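Local structure of ORF10 (Moritella marina, 6RIW) at residues L26-D31 against P391-N395; F71-Y76 against L94-K98; S291-K295 against S650-S656; F487-L491 against V830-I834; E665-R671 against G870-S876. The protein forms the ketosynthase–chain length factor didomain of a polyunsaturated fatty acid synthase, the part that probably joins acyl units by condensation during chain elongation. One frame throughout, in Å; residues are numbered along the deposited sequence.

How the interactions relate
From the N terminus, interaction 1 opens at the end of helix 19-27 and closes its loop at residues 391-395. Interaction 2 is nested inside that loop, folding residues 71-76 onto helix 88-104 of the same ketosynthase. Interaction 3 starts at the end of strand 283-292, still inside the loop of interaction 1, and ends beyond it on helix 642-653, so the two cross and the ketosynthase is tied to the chain length factor. Interaction 4 opens before interaction 3 closes and crosses it. Interaction 5, starting at residue 665, crosses interaction 4. Both of these lie within the chain length factor, with nearest atoms about 7 Å apart.

Interaction 1: residues L26-D31 against P391-N395; sequences LLEQQD and PATIN
Pro391 begins the contact by setting its CB 3.7 Å from Leu26 CB, where helix 19-27 of the ketosynthase ends in a Schellman motif. The proline ring is a compact apolar surface suited to the last helical turn, and Leu27 CD2 approaches CG of the same ring more distantly. Ala392 comes next, and no direct hydrogen bond links it to the helix. Instead, two waters bridge the backbones: both donate to Leu26 O, one also donating to Ala392 O (2.8 Å) and the other accepting from Ala392 N (2.8 Å). Leu26 O, which also receives Gln29 N, is thus well supplied with donors at the helix end. The small Ala392 CB lies over one face of the Gln29 amide, 3.9 Å from its CD. Thr393 turns the other way and bonds to Ser361 N. Ile394 then points back and divides its branches: CG2 sits 3.7 Å from Gln29 CB, while CG1, lodged between backbone N and carbonyl carbon (chi1 70°), carries CD1 to 3.8 Å from Asp31 CA. The positive phi of Gln29 (58°) turns the chain so that Gln29 and Asp31 both pass alongside the isoleucine. At Asn395 the contact becomes polar and loose; Asp31 OD2, whose salt bridge goes to Arg33, lies 3.8 Å from Asn395 OD1, their planes 59° apart.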
# COMPACT_ATOMS: atom_id res chain seq x y z
N LEU A 26 28.29 -6.76 -7.45
CA LEU A 26 28.80 -6.08 -6.26
C LEU A 26 30.31 -6.25 -6.14
O LEU A 26 31.03 -5.30 -5.80
CB LEU A 26 28.12 -6.62 -5.00
CG LEU A 26 26.61 -6.38 -4.94
CD1 LEU A 26 26.07 -6.80 -3.58
CD2 LEU A 26 26.33 -4.92 -5.17
N LEU A 27 30.80 -7.47 -6.38
CA LEU A 27 32.24 -7.73 -6.26
C LEU A 27 33.04 -6.92 -7.27
O LEU A 27 34.19 -6.56 -6.99
CB LEU A 27 32.53 -9.22 -6.44
CG LEU A 27 31.89 -10.21 -5.47
CD1 LEU A 27 32.28 -11.64 -5.86
CD2 LEU A 27 32.32 -9.90 -4.06
N GLU A 28 32.44 -6.64 -8.42
CA GLU A 28 33.06 -5.88 -9.50
C GLU A 28 32.75 -4.39 -9.42
O GLU A 28 33.12 -3.65 -10.34
CB GLU A 28 32.60 -6.41 -10.86
CG GLU A 28 32.96 -7.86 -11.14
CD GLU A 28 32.35 -8.38 -12.45
OE1 GLU A 28 31.77 -7.57 -13.21
OE2 GLU A 28 32.45 -9.60 -12.72
N GLN A 29 32.06 -3.93 -8.37
CA GLN A 29 31.73 -2.52 -8.18
C GLN A 29 30.92 -1.97 -9.35
O GLN A 29 31.09 -0.82 -9.76
CB GLN A 29 32.98 -1.68 -7.93
CG GLN A 29 33.81 -2.19 -6.79
CD GLN A 29 34.88 -1.19 -6.38
OE1 GLN A 29 34.65 0.02 -6.36
NE2 GLN A 29 36.06 -1.70 -6.03
N GLN A 30 30.02 -2.79 -9.88
CA GLN A 30 29.20 -2.38 -11.01
C GLN A 30 28.20 -1.30 -10.61
O GLN A 30 27.50 -1.42 -9.61
CB GLN A 30 28.44 -3.59 -11.56
CG GLN A 30 28.04 -3.47 -13.01
CD GLN A 30 29.23 -3.69 -13.92
OE1 GLN A 30 30.04 -4.59 -13.68
NE2 GLN A 30 29.35 -2.86 -14.95
N ASP A 31 28.13 -0.25 -11.43
CA ASP A 31 27.09 0.76 -11.32
C ASP A 31 25.93 0.35 -12.22
O ASP A 31 26.10 0.22 -13.44
CB ASP A 31 27.63 2.13 -11.72
CG ASP A 31 26.69 3.28 -11.39
OD1 ASP A 31 25.46 3.06 -11.23
OD2 ASP A 31 27.17 4.43 -11.32
N PRO A 391 31.35 -6.66 -0.03
CA PRO A 391 31.57 -5.83 -1.22
C PRO A 391 31.68 -4.35 -0.88
O PRO A 391 31.25 -3.88 0.18
CB PRO A 391 30.33 -6.10 -2.09
CG PRO A 391 29.71 -7.35 -1.50
CD PRO A 391 30.06 -7.36 -0.05
N ALA A 392 32.24 -3.61 -1.82
CA ALA A 392 32.41 -2.17 -1.69
C ALA A 392 31.08 -1.42 -1.80
O ALA A 392 30.12 -1.88 -2.43
CB ALA A 392 33.36 -1.65 -2.77
N THR A 393 31.05 -0.25 -1.18
CA THR A 393 30.13 0.82 -1.55
C THR A 393 30.82 1.63 -2.64
O THR A 393 31.94 2.10 -2.44
CB THR A 393 29.79 1.70 -0.34
OG1 THR A 393 29.11 0.92 0.66
CG2 THR A 393 28.93 2.89 -0.75
N ILE A 394 30.17 1.78 -3.80
CA ILE A 394 30.81 2.42 -4.94
C ILE A 394 30.64 3.93 -4.87
O ILE A 394 29.78 4.46 -4.16
CB ILE A 394 30.27 1.85 -6.27
CG1 ILE A 394 28.83 2.29 -6.51
CG2 ILE A 394 30.40 0.34 -6.29
CD1 ILE A 394 28.35 2.04 -7.93
N ASN A 395 31.48 4.64 -5.63
CA ASN A 395 31.45 6.10 -5.81
C ASN A 395 31.73 6.86 -4.52
O ASN A 395 31.39 8.05 -4.41
CB ASN A 395 30.11 6.58 -6.39
CG ASN A 395 29.84 5.99 -7.76
OD1 ASN A 395 28.70 5.62 -8.07
ND2 ASN A 395 30.88 5.86 -8.57
O HOH W 1 29.97 -2.91 -5.05
O HOH W 2 33.24 -4.75 -4.23
O HOH W 3 33.56 3.16 -7.44

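Interaction 2: residues F71-Y76 against L94-K98; sequences FDASGY and LYVTK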
# COMPACT_ATOMS: atom_id res chain seq x y z
N PHE A 71 9.02 -11.46 -19.13
CA PHE A 71 8.37 -12.36 -18.19
C PHE A 71 7.86 -13.60 -18.90
O PHE A 71 7.20 -13.50 -19.94
CB PHE A 71 7.21 -11.63 -17.51
CG PHE A 71 6.41 -12.48 -16.58
CD1 PHE A 71 6.97 -12.97 -15.41
CD2 PHE A 71 5.07 -12.75 -16.85
CE1 PHE A 71 6.20 -13.75 -14.53
CE2 PHE A 71 4.31 -13.52 -15.98
CZ PHE A 71 4.87 -14.02 -14.83
N ASP A 72 8.16 -14.77 -18.33
CA ASP A 72 7.62 -16.05 -18.78
C ASP A 72 6.38 -16.35 -17.96
O ASP A 72 6.48 -16.63 -16.77
CB ASP A 72 8.68 -17.14 -18.63
CG ASP A 72 8.19 -18.52 -19.04
OD1 ASP A 72 7.00 -18.72 -19.35
OD2 ASP A 72 9.04 -19.44 -19.05
N ALA A 73 5.21 -16.28 -18.60
CA ALA A 73 3.92 -16.43 -17.92
C ALA A 73 3.50 -17.89 -17.74
O ALA A 73 2.43 -18.15 -17.16
CB ALA A 73 2.83 -15.67 -18.68
N SER A 74 4.30 -18.85 -18.20
CA SER A 74 3.93 -20.25 -18.13
C SER A 74 4.32 -20.84 -16.77
O SER A 74 5.17 -20.31 -16.06
CB SER A 74 4.58 -21.03 -19.27
OG SER A 74 5.98 -21.20 -19.04
N GLY A 75 3.67 -21.95 -16.42
CA GLY A 75 4.07 -22.72 -15.25
C GLY A 75 3.49 -22.30 -13.92
O GLY A 75 3.93 -22.81 -12.89
N TYR A 76 2.52 -21.38 -13.90
CA TYR A 76 1.83 -21.00 -12.68
C TYR A 76 0.48 -21.71 -12.58
O TYR A 76 0.04 -22.40 -13.51
CB TYR A 76 1.62 -19.47 -12.63
CG TYR A 76 2.90 -18.69 -12.58
CD1 TYR A 76 3.49 -18.38 -11.37
CD2 TYR A 76 3.55 -18.31 -13.75
CE1 TYR A 76 4.68 -17.68 -11.32
CE2 TYR A 76 4.73 -17.60 -13.71
CZ TYR A 76 5.28 -17.29 -12.49
OH TYR A 76 6.46 -16.61 -12.45
N LEU A 94 5.54 -12.16 -9.31
CA LEU A 94 5.42 -13.58 -9.65
C LEU A 94 6.78 -14.19 -9.99
O LEU A 94 7.09 -15.31 -9.57
CB LEU A 94 4.46 -13.74 -10.83
CG LEU A 94 3.00 -13.46 -10.46
CD1 LEU A 94 2.17 -13.30 -11.71
CD2 LEU A 94 2.48 -14.58 -9.57
N TYR A 95 7.59 -13.46 -10.75
CA TYR A 95 8.92 -13.95 -11.09
C TYR A 95 9.75 -14.28 -9.85
O TYR A 95 10.28 -15.39 -9.72
CB TYR A 95 9.64 -12.92 -11.96
CG TYR A 95 11.11 -13.29 -12.19
CD1 TYR A 95 11.44 -14.32 -13.07
CD2 TYR A 95 12.14 -12.64 -11.53
CE1 TYR A 95 12.75 -14.69 -13.29
CE2 TYR A 95 13.49 -13.01 -11.74
CZ TYR A 95 13.78 -14.03 -12.64
OH TYR A 95 15.07 -14.43 -12.88
N VAL A 96 9.88 -13.33 -8.92
CA VAL A 96 10.72 -13.60 -7.75
C VAL A 96 10.08 -14.64 -6.83
O VAL A 96 10.79 -15.34 -6.11
CB VAL A 96 11.08 -12.31 -6.97
CG1 VAL A 96 11.95 -11.39 -7.86
CG2 VAL A 96 9.81 -11.59 -6.43
N THR A 97 8.75 -14.77 -6.85
CA THR A 97 8.12 -15.84 -6.07
C THR A 97 8.52 -17.22 -6.61
O THR A 97 8.96 -18.09 -5.85
CB THR A 97 6.60 -15.68 -6.09
OG1 THR A 97 6.26 -14.51 -5.34
CG2 THR A 97 5.94 -16.87 -5.39
N LYS A 98 8.37 -17.42 -7.92
CA LYS A 98 8.73 -18.70 -8.54
C LYS A 98 10.20 -19.01 -8.32
O LYS A 98 10.57 -20.14 -7.98
CB LYS A 98 8.41 -18.66 -10.04
CG LYS A 98 8.46 -20.01 -10.76
CD LYS A 98 7.39 -20.04 -11.85
CE LYS A 98 7.74 -20.93 -13.02
NZ LYS A 98 7.37 -20.21 -14.29
O HOH W 4 8.03 -16.93 -14.62
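Lys98 reaches from helix 88-104 across the ring of Tyr76 to the 71-76 loop of the ketosynthase, a loop shaped by an Asx turn. In that turn Asp72 OD1 takes two bonds from the same face of its carboxylate plane, from Ser74 N (2.9 Å) and from Ser74 OG. Aspartate and serine suit these places because one short acceptor and two neighbouring donors lock the turn, leaving Ser74 O directed at the helix.

Hydrogen bonding across the contact centres on that carbonyl. Lys98 NZ donates to Ser74 O at 2.8 Å, in the carbonyl plane with a C=O...N angle of 156°. A water takes a weak bond from the same ammonium, donates to Asp72 O and meets Tyr76 OH. Gly75 has a positive phi (87°), a conformation in which a side chain would jam against the preceding carbonyl and crowd Lys98 NZ.

The ring interactions use the length of the lysine. With CG anti to the backbone N (chi1 -168°) and the chain bent further out, CD lies over one face of Tyr76, 3.9 Å from the centroid, while NZ makes an off-centre cation-pi contact at 4.3 Å. A long aliphatic chain with a charged end serves both purposes.

Apolar packing completes the contact: Leu94 CB touches Phe71 CZ at 4.0 Å and Tyr76 CE1 at a like distance, and helices 80-84 and 174-183 also pack on Tyr76 and Leu94. At the ring edge, Tyr76 OH lies 3.2 Å from Leu94 O, at most a weak hydrogen bond, since the water may compete for the proton.

Interaction 3: residues S291-K295 against S650-S656; sequences SNDGK and SALWDFS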
# COMPACT_ATOMS: atom_id res chain seq x y z
N SER A 291 9.83 0.25 14.68
CA SER A 291 9.48 1.40 15.51
C SER A 291 9.05 2.53 14.60
O SER A 291 9.37 2.55 13.40
CB SER A 291 10.66 1.83 16.39
OG SER A 291 11.54 2.70 15.66
N ASN A 292 8.32 3.47 15.18
CA ASN A 292 8.04 4.74 14.53
C ASN A 292 8.74 5.87 15.27
O ASN A 292 8.89 5.81 16.49
CB ASN A 292 6.55 5.01 14.46
CG ASN A 292 6.25 6.06 13.47
OD1 ASN A 292 6.14 7.24 13.81
ND2 ASN A 292 6.17 5.66 12.20
N ASP A 293 9.16 6.89 14.51
CA ASP A 293 9.83 8.06 15.08
C ASP A 293 8.92 8.86 16.00
O ASP A 293 9.42 9.64 16.82
CB ASP A 293 10.31 8.99 13.96
CG ASP A 293 11.61 8.51 13.30
OD1 ASP A 293 12.20 7.51 13.76
OD2 ASP A 293 12.03 9.16 12.31
N GLY A 294 7.61 8.71 15.88
CA GLY A 294 6.73 9.54 16.70
C GLY A 294 6.87 11.01 16.35
O GLY A 294 7.06 11.39 15.19
N LYS A 295 6.80 11.85 17.39
CA LYS A 295 6.71 13.29 17.23
C LYS A 295 8.09 13.92 17.07
O LYS A 295 9.07 13.47 17.67
CB LYS A 295 6.01 13.89 18.45
CG LYS A 295 5.63 15.35 18.33
CD LYS A 295 4.54 15.69 19.36
CE LYS A 295 3.43 16.51 18.72
NZ LYS A 295 3.14 16.06 17.31
N SER A 650 0.70 8.66 14.38
CA SER A 650 1.82 8.38 15.30
C SER A 650 2.60 9.63 15.65
O SER A 650 3.13 9.74 16.77
CB SER A 650 2.78 7.36 14.69
OG SER A 650 2.09 6.16 14.37
N ALA A 651 2.73 10.57 14.71
CA ALA A 651 3.45 11.80 15.04
C ALA A 651 2.60 12.70 15.94
O ALA A 651 3.13 13.34 16.86
CB ALA A 651 3.87 12.54 13.77
N LEU A 652 1.29 12.75 15.70
CA LEU A 652 0.40 13.54 16.54
C LEU A 652 0.38 13.04 17.98
O LEU A 652 0.35 13.83 18.93
CB LEU A 652 -1.02 13.53 15.96
CG LEU A 652 -2.11 14.22 16.79
CD1 LEU A 652 -1.83 15.73 16.89
CD2 LEU A 652 -3.51 13.97 16.22
N TRP A 653 0.40 11.72 18.16
CA TRP A 653 0.29 11.11 19.48
C TRP A 653 1.64 10.69 20.05
O TRP A 653 1.68 10.15 21.16
CB TRP A 653 -0.65 9.90 19.42
CG TRP A 653 -2.11 10.27 19.30
CD1 TRP A 653 -2.77 10.71 18.18
CD2 TRP A 653 -3.08 10.24 20.35
NE1 TRP A 653 -4.09 10.95 18.47
CE2 TRP A 653 -4.30 10.67 19.80
CE3 TRP A 653 -3.03 9.89 21.71
CZ2 TRP A 653 -5.48 10.75 20.55
CZ3 TRP A 653 -4.19 9.98 22.46
CH2 TRP A 653 -5.40 10.40 21.88
N ASP A 654 2.73 10.92 19.32
CA ASP A 654 4.06 10.45 19.70
C ASP A 654 4.07 8.94 19.99
O ASP A 654 4.63 8.49 20.98
CB ASP A 654 4.60 11.26 20.90
CG ASP A 654 6.11 11.13 21.08
OD1 ASP A 654 6.84 10.87 20.08
OD2 ASP A 654 6.55 11.29 22.24
N PHE A 655 3.45 8.16 19.11
CA PHE A 655 3.46 6.71 19.27
C PHE A 655 4.74 6.13 18.69
O PHE A 655 5.28 6.66 17.72
CB PHE A 655 2.26 6.06 18.55
CG PHE A 655 0.93 6.29 19.23
CD1 PHE A 655 0.85 6.44 20.61
CD2 PHE A 655 -0.24 6.32 18.48
CE1 PHE A 655 -0.41 6.63 21.23
CE2 PHE A 655 -1.49 6.50 19.08
CZ PHE A 655 -1.57 6.66 20.47
N SER A 656 5.20 5.01 19.27
CA SER A 656 6.43 4.38 18.83
C SER A 656 6.25 2.98 18.23
O SER A 656 7.25 2.36 17.84
CB SER A 656 7.43 4.28 20.00
OG SER A 656 6.92 3.47 21.06
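Asn292 and Ser656 join two halves of the didomain through their backbones: Asn292 N donates to Ser656 O at 3.1 Å, from above the carbonyl plane. Two further hydrogen bonds follow. Lys295 N gives an almost straight bond (176°) to Asp654 OD1 at 2.9 Å, meeting it on the anti side of the carboxylate. With its CG anti to the backbone N (chi1 -162°), Asp654 brings its carboxylate to the loop, and Lys305 completes its grip with a salt bridge. The long chain of Lys295, bent near its end, runs over the helix end, and NZ donates to Ala651 O at 2.8 Å, a carbonyl of the last turn.

Within 291-295, Asn292 OD1 accepts from Gly294 N (2.9 Å), closing an Asx turn. The same OD1 rests 3.5 Å from Ser650 CB, and ND2 is held by Gly441 O, so both ends of the amide are fixed.

Close packing is mainly a matter of backbone. Gly294 CA approaches Phe655 O to 3.4 Å and also faces Asp654 OD1, and the lack of a side chain together with a positive phi suits glycine there. Phe655 O is buried without a hydrogen-bonding partner. The small Ala651 lets its CA lie against Gly294 O. A turn following strand 283-292 of the ketosynthase thus docks onto the C-terminal end of helix 642-653 of the chain length factor, consistent with the subunit interface of a thiolase-fold ketosynthase dimer, here formed within one chain.

Interaction 4: residues F487-L491 against V830-I834; sequences FKTLL and VKANI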
# COMPACT_ATOMS: atom_id res chain seq x y z
N PHE A 487 -23.98 7.23 13.23
CA PHE A 487 -24.05 5.88 12.67
C PHE A 487 -24.90 4.97 13.57
O PHE A 487 -25.70 4.17 13.07
CB PHE A 487 -22.61 5.35 12.54
CG PHE A 487 -22.46 4.09 11.68
CD1 PHE A 487 -23.16 3.93 10.49
CD2 PHE A 487 -21.56 3.11 12.06
CE1 PHE A 487 -22.97 2.80 9.71
CE2 PHE A 487 -21.36 1.96 11.30
CZ PHE A 487 -22.07 1.80 10.12
N LYS A 488 -24.70 5.06 14.88
CA LYS A 488 -25.49 4.23 15.79
C LYS A 488 -26.98 4.48 15.61
O LYS A 488 -27.78 3.55 15.49
CB LYS A 488 -25.05 4.52 17.23
CG LYS A 488 -25.65 3.58 18.29
CD LYS A 488 -25.17 4.01 19.70
CE LYS A 488 -25.85 3.19 20.80
NZ LYS A 488 -25.35 3.58 22.15
N THR A 489 -27.36 5.75 15.56
CA THR A 489 -28.77 6.11 15.37
C THR A 489 -29.29 5.64 14.02
O THR A 489 -30.40 5.09 13.92
CB THR A 489 -28.91 7.62 15.48
OG1 THR A 489 -28.54 8.02 16.80
CG2 THR A 489 -30.34 8.05 15.19
N LEU A 490 -28.51 5.86 12.97
CA LEU A 490 -28.88 5.36 11.65
C LEU A 490 -29.18 3.87 11.68
O LEU A 490 -30.20 3.42 11.15
CB LEU A 490 -27.74 5.67 10.67
CG LEU A 490 -27.99 5.31 9.20
CD1 LEU A 490 -28.65 6.47 8.50
CD2 LEU A 490 -26.66 4.96 8.52
N LEU A 491 -28.29 3.07 12.28
CA LEU A 491 -28.48 1.62 12.26
C LEU A 491 -29.69 1.21 13.08
O LEU A 491 -30.45 0.32 12.67
CB LEU A 491 -27.22 0.93 12.80
CG LEU A 491 -25.99 1.17 11.94
CD1 LEU A 491 -24.74 0.66 12.69
CD2 LEU A 491 -26.18 0.44 10.62
N VAL A 830 -24.63 -4.31 6.77
CA VAL A 830 -24.47 -2.88 6.90
C VAL A 830 -24.44 -2.20 5.54
O VAL A 830 -24.65 -0.99 5.45
CB VAL A 830 -23.17 -2.61 7.70
CG1 VAL A 830 -21.94 -2.94 6.86
CG2 VAL A 830 -23.15 -1.18 8.23
N LYS A 831 -24.16 -2.93 4.46
CA LYS A 831 -24.13 -2.28 3.14
C LYS A 831 -25.52 -1.80 2.71
O LYS A 831 -25.63 -0.88 1.87
CB LYS A 831 -23.56 -3.23 2.10
CG LYS A 831 -22.09 -3.57 2.39
CD LYS A 831 -21.47 -4.41 1.26
CE LYS A 831 -20.01 -4.85 1.58
NZ LYS A 831 -20.00 -5.69 2.84
N ALA A 832 -26.57 -2.38 3.27
CA ALA A 832 -27.91 -1.86 3.03
C ALA A 832 -28.09 -0.45 3.60
O ALA A 832 -28.96 0.30 3.13
CB ALA A 832 -28.93 -2.83 3.62
N ASN A 833 -27.30 -0.07 4.61
CA ASN A 833 -27.41 1.26 5.20
C ASN A 833 -26.43 2.25 4.59
O ASN A 833 -26.79 3.42 4.41
CB ASN A 833 -27.17 1.20 6.73
CG ASN A 833 -27.97 0.12 7.38
OD1 ASN A 833 -27.50 -1.00 7.53
ND2 ASN A 833 -29.21 0.43 7.76
N ILE A 834 -25.19 1.84 4.31
CA ILE A 834 -24.17 2.81 3.92
C ILE A 834 -23.42 2.36 2.67
O ILE A 834 -22.38 2.93 2.33
CB ILE A 834 -23.20 3.11 5.08
CG1 ILE A 834 -22.70 1.85 5.78
CG2 ILE A 834 -23.89 3.97 6.17
CD1 ILE A 834 -21.53 1.19 5.14
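Phe487 and Val830 meet at the tight side of a wholly van der Waals contact, the CZ at the ring edge standing 3.7 Å from Val830 CG2. Next to it Phe487 CE1 touches Ile834 CG2 at 3.8 Å, and that methyl also receives Leu490 CD2 at 3.8 Å. The ring gets there because CG is anti to the backbone N (chi1 -166°), which lays it across the gap between the helices; it crosses both aliphatic partners at about a right angle. Branched residues suit this spot, since one methyl of Ile834 fits between the phenyl and the leucine. Leu491 CD1 lies over the centre of the ring, 3.8 Å above its plane, and steadies it from within its own helix.

The looser side is at Leu491, which is partly exposed and whose CD2 stays 4.2 Å from Val830 CG2. The same CD2 does lean closely on the amide of Asn833, 3.7 Å from OD1. The ND2 of that amide is bonded to Gln495 O, so a polar residue can sit beside leucine.

The 830-834 segment begins a Val-Lys-Ala-Asn-Ile-Gly-His run that resembles the Val-Lys-Ser-Asn-Leu-Gly-His run of the ketosynthase half. Around the contact, helix 841-854 packs on Phe487 and Val830, and strand 469-478 lies against Phe487 and Ile834.

Interaction 5: residues E665-R671 against G870-S876; sequences EENSVYR and GLGRDNS
Asn667 and Glu666 grip the loop between strands 865-870 and 876-884 of the chain length factor, just where strand 659-663 turns into helix 668-682. In ketosynthases of this thiolase fold that turn is the nucleophilic elbow; Glu666 appears to stand where a ketosynthase has its cysteine, just after Glu665, whose phi is positive (60°). The Asn667 amide supplies the first shell. Its ND2 donates at 2.8 Å and 171° to the syn lone pair of Asp874 OD2, with the two planes perpendicular, and also bonds weakly to Ser876 O. Glu666 OE1 accepts from Arg873 N at 2.8 Å, the N-H arriving from above the carboxylate plane, so the glutamate holds the type I turn that starts at Gly872. Glycine suits positions 870 and 872 because Asn667, the edge of Tyr670 and Glu666 come right up to the backbone.

A second shell positions these groups. Ser876 OG donates to Asp874 OD2 (2.7 Å), giving that oxygen two direct donors, and a water bridges it to Arg671 NE. Another water links Asn667 OD1 to Leu871 O. Arg671 pairs with Glu674 and makes a cation-pi contact with Phe770. Farther out, Arg873 forms a salt bridge with Asp167 in the ketosynthase part, so the loop reaches the domain boundary. At the start of the helix, Glu665 O accepts from Ser668 N and from Ser668 OG, the latter 2.7 Å away in the carbonyl plane.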
# COMPACT_ATOMS: atom_id res chain seq x y z
N GLU A 665 -7.51 -6.01 -0.35
CA GLU A 665 -8.79 -5.81 -1.07
C GLU A 665 -9.92 -5.73 -0.03
O GLU A 665 -9.75 -5.08 1.03
CB GLU A 665 -8.96 -6.90 -2.13
CG GLU A 665 -7.82 -6.92 -3.18
CD GLU A 665 -7.61 -5.56 -3.84
OE1 GLU A 665 -8.63 -4.86 -4.10
OE2 GLU A 665 -6.44 -5.17 -4.08
N GLU A 666 -11.08 -6.33 -0.27
CA GLU A 666 -12.18 -6.18 0.68
C GLU A 666 -11.83 -6.75 2.04
O GLU A 666 -12.38 -6.31 3.06
CB GLU A 666 -13.46 -6.86 0.15
CG GLU A 666 -14.09 -6.13 -1.04
CD GLU A 666 -13.63 -6.70 -2.40
OE1 GLU A 666 -12.44 -7.09 -2.53
OE2 GLU A 666 -14.45 -6.75 -3.34
N ASN A 667 -10.91 -7.73 2.10
CA ASN A 667 -10.51 -8.31 3.38
C ASN A 667 -9.38 -7.53 4.08
O ASN A 667 -8.80 -8.03 5.04
CB ASN A 667 -10.12 -9.78 3.18
CG ASN A 667 -11.35 -10.69 3.08
OD1 ASN A 667 -12.34 -10.47 3.77
ND2 ASN A 667 -11.31 -11.65 2.17
N SER A 668 -9.10 -6.30 3.65
CA SER A 668 -8.03 -5.53 4.27
C SER A 668 -8.20 -5.42 5.79
O SER A 668 -7.24 -5.63 6.55
CB SER A 668 -7.97 -4.13 3.66
OG SER A 668 -7.59 -4.16 2.29
N VAL A 669 -9.39 -5.05 6.25
CA VAL A 669 -9.60 -4.84 7.69
C VAL A 669 -9.47 -6.15 8.46
O VAL A 669 -8.90 -6.18 9.56
CB VAL A 669 -10.96 -4.17 7.95
CG1 VAL A 669 -11.28 -4.20 9.47
CG2 VAL A 669 -10.96 -2.72 7.45
N TYR A 670 -9.99 -7.25 7.91
CA TYR A 670 -9.89 -8.52 8.63
C TYR A 670 -8.44 -9.01 8.70
O TYR A 670 -8.04 -9.60 9.71
CB TYR A 670 -10.82 -9.55 7.98
CG TYR A 670 -12.28 -9.10 7.93
CD1 TYR A 670 -12.82 -8.32 8.94
CD2 TYR A 670 -13.11 -9.44 6.86
CE1 TYR A 670 -14.15 -7.89 8.90
CE2 TYR A 670 -14.45 -9.01 6.81
CZ TYR A 670 -14.95 -8.25 7.84
OH TYR A 670 -16.28 -7.83 7.78
N ARG A 671 -7.63 -8.76 7.66
CA ARG A 671 -6.20 -9.05 7.80
C ARG A 671 -5.54 -8.18 8.87
O ARG A 671 -4.59 -8.63 9.53
CB ARG A 671 -5.47 -8.90 6.46
CG ARG A 671 -5.87 -9.95 5.40
CD ARG A 671 -5.38 -11.38 5.72
NE ARG A 671 -5.74 -12.32 4.66
CZ ARG A 671 -5.62 -13.65 4.75
NH1 ARG A 671 -5.97 -14.42 3.72
NH2 ARG A 671 -5.15 -14.20 5.87
N GLY A 870 -16.73 -12.44 5.23
CA GLY A 870 -16.07 -11.56 4.28
C GLY A 870 -15.56 -12.29 3.06
O GLY A 870 -15.00 -13.40 3.18
N LEU A 871 -15.78 -11.71 1.87
CA LEU A 871 -15.28 -12.21 0.61
C LEU A 871 -14.64 -11.04 -0.11
O LEU A 871 -14.79 -9.89 0.30
CB LEU A 871 -16.38 -12.84 -0.27
CG LEU A 871 -17.12 -14.04 0.35
CD1 LEU A 871 -18.33 -14.42 -0.52
CD2 LEU A 871 -16.18 -15.24 0.46
N GLY A 872 -13.92 -11.31 -1.19
CA GLY A 872 -13.45 -10.18 -1.99
C GLY A 872 -12.49 -10.62 -3.08
O GLY A 872 -12.31 -11.81 -3.35
N ARG A 873 -11.88 -9.62 -3.69
CA ARG A 873 -11.00 -9.90 -4.81
C ARG A 873 -9.68 -10.50 -4.37
O ARG A 873 -8.87 -10.86 -5.23
CB ARG A 873 -10.76 -8.62 -5.61
CG ARG A 873 -11.99 -8.16 -6.39
CD ARG A 873 -12.44 -9.26 -7.39
NE ARG A 873 -11.45 -9.44 -8.46
CZ ARG A 873 -11.46 -10.44 -9.34
NH1 ARG A 873 -12.40 -11.38 -9.29
NH2 ARG A 873 -10.54 -10.49 -10.29
N ASP A 874 -9.42 -10.62 -3.07
CA ASP A 874 -8.23 -11.33 -2.62
C ASP A 874 -8.41 -12.85 -2.67
O ASP A 874 -7.43 -13.58 -2.48
CB ASP A 874 -7.87 -10.90 -1.20
CG ASP A 874 -9.07 -11.05 -0.25
OD1 ASP A 874 -10.15 -10.44 -0.51
OD2 ASP A 874 -8.92 -11.79 0.75
N ASN A 875 -9.63 -13.32 -2.95
CA ASN A 875 -9.90 -14.76 -3.13
C ASN A 875 -9.62 -15.54 -1.84
O ASN A 875 -9.00 -16.61 -1.84
CB ASN A 875 -9.12 -15.34 -4.32
CG ASN A 875 -9.78 -16.59 -4.89
OD1 ASN A 875 -10.86 -16.99 -4.44
ND2 ASN A 875 -9.17 -17.19 -5.90
N SER A 876 -10.06 -14.98 -0.72
CA SER A 876 -10.12 -15.75 0.52
C SER A 876 -11.38 -15.38 1.27
O SER A 876 -11.96 -14.30 1.07
CB SER A 876 -8.86 -15.55 1.39
OG SER A 876 -8.77 -14.22 1.82
O HOH W 5 -14.37 -9.01 3.00
O HOH W 6 -6.55 -11.80 2.09